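Endo-1,4-beta-xylanase (Uncultured bacterium, PDB 7AX7) uses cobalt(II) in its polysaccharide-deacetylase-family domain to cleave acetyl groups from acetylated xylan. Local coordinates at residues A7-T18 with Q148-N158. Sequence-based numbering, arbitrary orientation.
Sequences ALTFDDGPSSTT and QIILLHDFQGN. With CO (cobalt (II) ion), chain B.
Thr18 OG1 meets Asp154 OD2 at 2.6 Å, a hydroxyl-to-carboxylate hydrogen bond that arrives 46° out of the carboxylate plane. The same OG1 accepts Ser15 N in a nearly straight bond, so it links the start of helix 16-28 to the buried acid. Asp154 swings in between its own backbone N and carbonyl carbon (chi1 65°), which also brings OD1 to a water at 2.6 Å; that water accepts from Gly13 N. Replacing Thr18 by alanine is likely to leave Asp154 OD2 without this donor and Ser15 N without its acceptor, undoing the capping box. Ser15 OG, for its part, donates to Asp154 O (2.7 Å), and Gly157 N donates to Thr17 OG1 (2.8 Å), tying the turn 155-158 to the helix start.

Upstream, strands 7-11 and 148-153 run parallel in register, Ala7 beside Ile149 through Asp11 beside His153. Ile150 O receives both Thr9 N and Thr9 OG1, the hydroxyl from above the carbonyl plane. Phe10 and Leu152 lie side by side on the face packed by helix 159-174, with Phe10 CD1 3.7 Å from Leu152 CB. On the other face, Asp11 is salt-bridged to Arg100, and His153 ND1 is hydrogen-bonded to Asp126. Asp12 OD2 lies in the ring plane of His153 at its edge, 3.4 Å from His153 CD2, with the carboxylate and imidazole planes 67° apart. Asp12 OD1 binds cobalt at 2.1 Å. His62 and His66 join it in the Asp-His-His metal site at the C-terminal strand ends of the NodB-type deacetylase barrel.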
loop_
_atom_site.group_PDB
_atom_site.type_symbol
_atom_site.label_atom_id
_atom_site.label_comp_id
_atom_site.label_asym_id
_atom_site.label_seq_id
_atom_site.Cartn_x
_atom_site.Cartn_y
_atom_site.Cartn_z
ATOM N N ALA A 7 1.949 -3.052 -9.187
ATOM C CA ALA A 7 2.149 -2.188 -8.027
ATOM C C ALA A 7 1.949 -3.051 -6.788
ATOM O O ALA A 7 0.806 -3.295 -6.379
ATOM C CB ALA A 7 1.196 -0.994 -8.053
ATOM N N LEU A 8 3.060 -3.539 -6.225
ATOM C CA LEU A 8 3.021 -4.227 -4.942
ATOM C C LEU A 8 2.820 -3.208 -3.830
ATOM O O LEU A 8 3.515 -2.190 -3.787
ATOM C CB LEU A 8 4.317 -5.007 -4.712
ATOM C CG LEU A 8 4.529 -6.345 -5.422
ATOM C CD1 LEU A 8 5.902 -6.916 -5.054
ATOM C CD2 LEU A 8 3.432 -7.335 -5.067
ATOM N N THR A 9 1.869 -3.470 -2.931
ATOM C CA THR A 9 1.524 -2.493 -1.905
ATOM C C THR A 9 1.321 -3.199 -0.569
ATOM O O THR A 9 0.890 -4.354 -0.510
ATOM C CB THR A 9 0.259 -1.671 -2.272
ATOM O OG1 THR A 9 -0.906 -2.505 -2.211
ATOM C CG2 THR A 9 0.378 -1.087 -3.671
ATOM N N PHE A 10 1.624 -2.478 0.510
ATOM C CA PHE A 10 1.640 -3.042 1.852
ATOM C C PHE A 10 0.861 -2.145 2.804
ATOM O O PHE A 10 1.125 -0.938 2.879
ATOM C CB PHE A 10 3.083 -3.219 2.345
ATOM C CG PHE A 10 3.875 -4.233 1.566
ATOM C CD1 PHE A 10 3.873 -5.573 1.939
ATOM C CD2 PHE A 10 4.630 -3.846 0.464
ATOM C CE1 PHE A 10 4.605 -6.514 1.235
ATOM C CE2 PHE A 10 5.373 -4.787 -0.256
ATOM C CZ PHE A 10 5.359 -6.122 0.131
ATOM N N ASP A 11 -0.078 -2.744 3.539
ATOM C CA ASP A 11 -0.913 -2.074 4.532
ATOM C C ASP A 11 -0.453 -2.369 5.959
ATOM O O ASP A 11 -0.004 -3.480 6.265
ATOM C CB ASP A 11 -2.373 -2.531 4.423
ATOM C CG ASP A 11 -3.143 -1.827 3.333
ATOM O OD1 ASP A 11 -2.568 -0.948 2.647
ATOM O OD2 ASP A 11 -4.345 -2.157 3.181
ATOM N N ASP A 12 -0.596 -1.357 6.831
ATOM C CA ASP A 12 -0.670 -1.489 8.288
ATOM C C ASP A 12 0.648 -1.201 9.012
ATOM O O ASP A 12 0.693 -1.254 10.247
ATOM C CB ASP A 12 -1.173 -2.881 8.687
ATOM C CG ASP A 12 -2.636 -3.122 8.303
ATOM O OD1 ASP A 12 -3.288 -2.224 7.724
ATOM O OD2 ASP A 12 -3.139 -4.226 8.580
ATOM N N GLY A 13 1.719 -0.875 8.287
ATOM C CA GLY A 13 2.962 -0.515 8.934
ATOM C C GLY A 13 3.054 0.964 9.288
ATOM O O GLY A 13 2.050 1.687 9.302
ATOM N N PRO A 14 4.271 1.442 9.607
ATOM C CA PRO A 14 5.471 0.606 9.668
ATOM C C PRO A 14 5.475 -0.278 10.905
ATOM O O PRO A 14 4.878 0.074 11.923
ATOM C CB PRO A 14 6.628 1.622 9.734
ATOM C CG PRO A 14 5.981 3.012 9.602
ATOM C CD PRO A 14 4.551 2.823 10.027
ATOM N N SER A 15 6.133 -1.428 10.789
ATOM C CA SER A 15 6.396 -2.320 11.904
ATOM C C SER A 15 7.796 -2.887 11.724
ATOM O O SER A 15 8.451 -2.669 10.698
ATOM C CB SER A 15 5.367 -3.454 11.981
ATOM O OG SER A 15 5.550 -4.372 10.915
ATOM N N SER A 16 8.259 -3.632 12.730
ATOM C CA SER A 16 9.558 -4.275 12.587
ATOM C C SER A 16 9.541 -5.261 11.427
ATOM O O SER A 16 10.565 -5.467 10.771
ATOM C CB SER A 16 9.961 -4.964 13.895
ATOM O OG SER A 16 9.218 -6.153 14.086
ATOM N N THR A 17 8.379 -5.852 11.137
ATOM C CA THR A 17 8.277 -6.730 9.981
ATOM C C THR A 17 8.580 -5.972 8.695
ATOM O O THR A 17 9.187 -6.525 7.766
ATOM C CB THR A 17 6.890 -7.367 9.924
ATOM O OG1 THR A 17 6.668 -8.133 11.119
ATOM C CG2 THR A 17 6.759 -8.267 8.701
ATOM N N THR A 18 8.166 -4.702 8.629
ATOM C CA THR A 18 8.489 -3.864 7.475
ATOM C C THR A 18 9.960 -3.978 7.087
ATOM O O THR A 18 10.291 -4.044 5.899
ATOM C CB THR A 18 8.149 -2.400 7.765
ATOM O OG1 THR A 18 6.759 -2.269 8.088
ATOM C CG2 THR A 18 8.482 -1.530 6.542
ATOM N N GLN A 148 -2.123 -3.766 -12.544
ATOM C CA GLN A 148 -2.837 -4.185 -11.340
ATOM C C GLN A 148 -2.112 -3.765 -10.066
ATOM O O GLN A 148 -0.878 -3.802 -9.982
ATOM C CB GLN A 148 -3.022 -5.705 -11.330
ATOM C CG GLN A 148 -4.054 -6.209 -10.323
ATOM C CD GLN A 148 -5.481 -5.789 -10.684
ATOM O OE1 GLN A 148 -5.782 -5.497 -11.844
ATOM N NE2 GLN A 148 -6.360 -5.760 -9.689
ATOM N N ILE A 149 -2.893 -3.389 -9.067
ATOM C CA ILE A 149 -2.408 -3.106 -7.724
ATOM C C ILE A 149 -2.684 -4.335 -6.873
ATOM O O ILE A 149 -3.789 -4.884 -6.915
ATOM C CB ILE A 149 -3.099 -1.860 -7.136
ATOM C CG1 ILE A 149 -2.803 -0.621 -7.992
ATOM C CG2 ILE A 149 -2.702 -1.641 -5.669
ATOM C CD1 ILE A 149 -3.782 0.549 -7.760
ATOM N N ILE A 150 -1.690 -4.770 -6.104
ATOM C CA ILE A 150 -1.803 -5.964 -5.274
ATOM C C ILE A 150 -1.623 -5.563 -3.812
ATOM O O ILE A 150 -0.676 -4.844 -3.467
ATOM C CB ILE A 150 -0.794 -7.046 -5.697
ATOM C CG1 ILE A 150 -1.108 -7.517 -7.126
ATOM C CG2 ILE A 150 -0.832 -8.241 -4.734
ATOM C CD1 ILE A 150 -0.061 -8.447 -7.713
ATOM N N LEU A 151 -2.545 -6.015 -2.966
ATOM C CA LEU A 151 -2.614 -5.608 -1.568
ATOM C C LEU A 151 -2.035 -6.710 -0.686
ATOM O O LEU A 151 -2.558 -7.832 -0.662
ATOM C CB LEU A 151 -4.060 -5.297 -1.175
ATOM C CG LEU A 151 -4.328 -4.651 0.190
ATOM C CD1 LEU A 151 -5.680 -3.956 0.188
ATOM C CD2 LEU A 151 -4.247 -5.669 1.324
ATOM N N LEU A 152 -0.952 -6.387 0.025
ATOM C CA LEU A 152 -0.345 -7.232 1.048
ATOM C C LEU A 152 -0.341 -6.462 2.372
ATOM O O LEU A 152 -0.729 -5.295 2.422
ATOM C CB LEU A 152 1.067 -7.654 0.624
ATOM C CG LEU A 152 1.215 -8.371 -0.732
ATOM C CD1 LEU A 152 1.337 -7.370 -1.879
ATOM C CD2 LEU A 152 2.415 -9.295 -0.738
ATOM N N HIS A 153 0.083 -7.120 3.462
ATOM C CA HIS A 153 0.145 -6.490 4.780
ATOM C C HIS A 153 1.533 -6.624 5.387
ATOM O O HIS A 153 2.143 -7.699 5.328
ATOM C CB HIS A 153 -0.855 -7.104 5.777
ATOM C CG HIS A 153 -2.284 -6.991 5.357
ATOM N ND1 HIS A 153 -2.820 -7.734 4.327
ATOM C CD2 HIS A 153 -3.296 -6.224 5.836
ATOM C CE1 HIS A 153 -4.102 -7.436 4.195
ATOM N NE2 HIS A 153 -4.414 -6.520 5.096
ATOM N N ASP A 154 2.012 -5.547 6.018
ATOM C CA ASP A 154 3.236 -5.609 6.807
ATOM C C ASP A 154 2.988 -5.153 8.242
ATOM O O ASP A 154 3.802 -4.438 8.837
ATOM C CB ASP A 154 4.367 -4.816 6.145
ATOM C CG ASP A 154 4.090 -3.313 6.069
ATOM O OD1 ASP A 154 2.914 -2.906 5.977
ATOM O OD2 ASP A 154 5.068 -2.542 6.098
ATOM N N PHE A 155 1.861 -5.569 8.826
ATOM C CA PHE A 155 1.700 -5.404 10.265
ATOM C C PHE A 155 2.715 -6.282 11.001
ATOM O O PHE A 155 3.266 -7.239 10.445
ATOM C CB PHE A 155 0.266 -5.734 10.705
ATOM C CG PHE A 155 -0.185 -7.131 10.361
ATOM C CD1 PHE A 155 0.247 -8.220 11.101
ATOM C CD2 PHE A 155 -1.060 -7.347 9.314
ATOM C CE1 PHE A 155 -0.176 -9.513 10.789
ATOM C CE2 PHE A 155 -1.486 -8.631 8.993
ATOM C CZ PHE A 155 -1.045 -9.714 9.740
ATOM N N GLN A 156 2.979 -5.932 12.259
ATOM C CA GLN A 156 3.966 -6.665 13.041
ATOM C C GLN A 156 3.630 -8.150 13.088
ATOM O O GLN A 156 2.499 -8.530 13.383
ATOM C CB GLN A 156 4.045 -6.107 14.468
ATOM C CG GLN A 156 5.016 -6.873 15.360
ATOM C CD GLN A 156 6.426 -6.926 14.773
ATOM O OE1 GLN A 156 6.884 -5.965 14.160
ATOM N NE2 GLN A 156 7.109 -8.058 14.944
ATOM N N GLY A 157 4.621 -8.990 12.798
ATOM C CA GLY A 157 4.451 -10.422 12.929
ATOM C C GLY A 157 3.997 -11.154 11.682
ATOM O O GLY A 157 3.887 -12.388 11.717
ATOM N N ASN A 158 3.739 -10.450 10.578
ATOM C CA ASN A 158 3.238 -11.102 9.362
ATOM C C ASN A 158 4.382 -11.762 8.579
ATOM O O ASN A 158 4.630 -11.503 7.395
ATOM C CB ASN A 158 2.466 -10.110 8.499
ATOM C CG ASN A 158 1.545 -10.808 7.530
ATOM O OD1 ASN A 158 1.169 -11.957 7.762
ATOM N ND2 ASN A 158 1.166 -10.127 6.446
HETATM CO CO CO B . -5.358 -2.289 7.175
HETATM O O HOH W 1 2.402 -0.380 5.514
#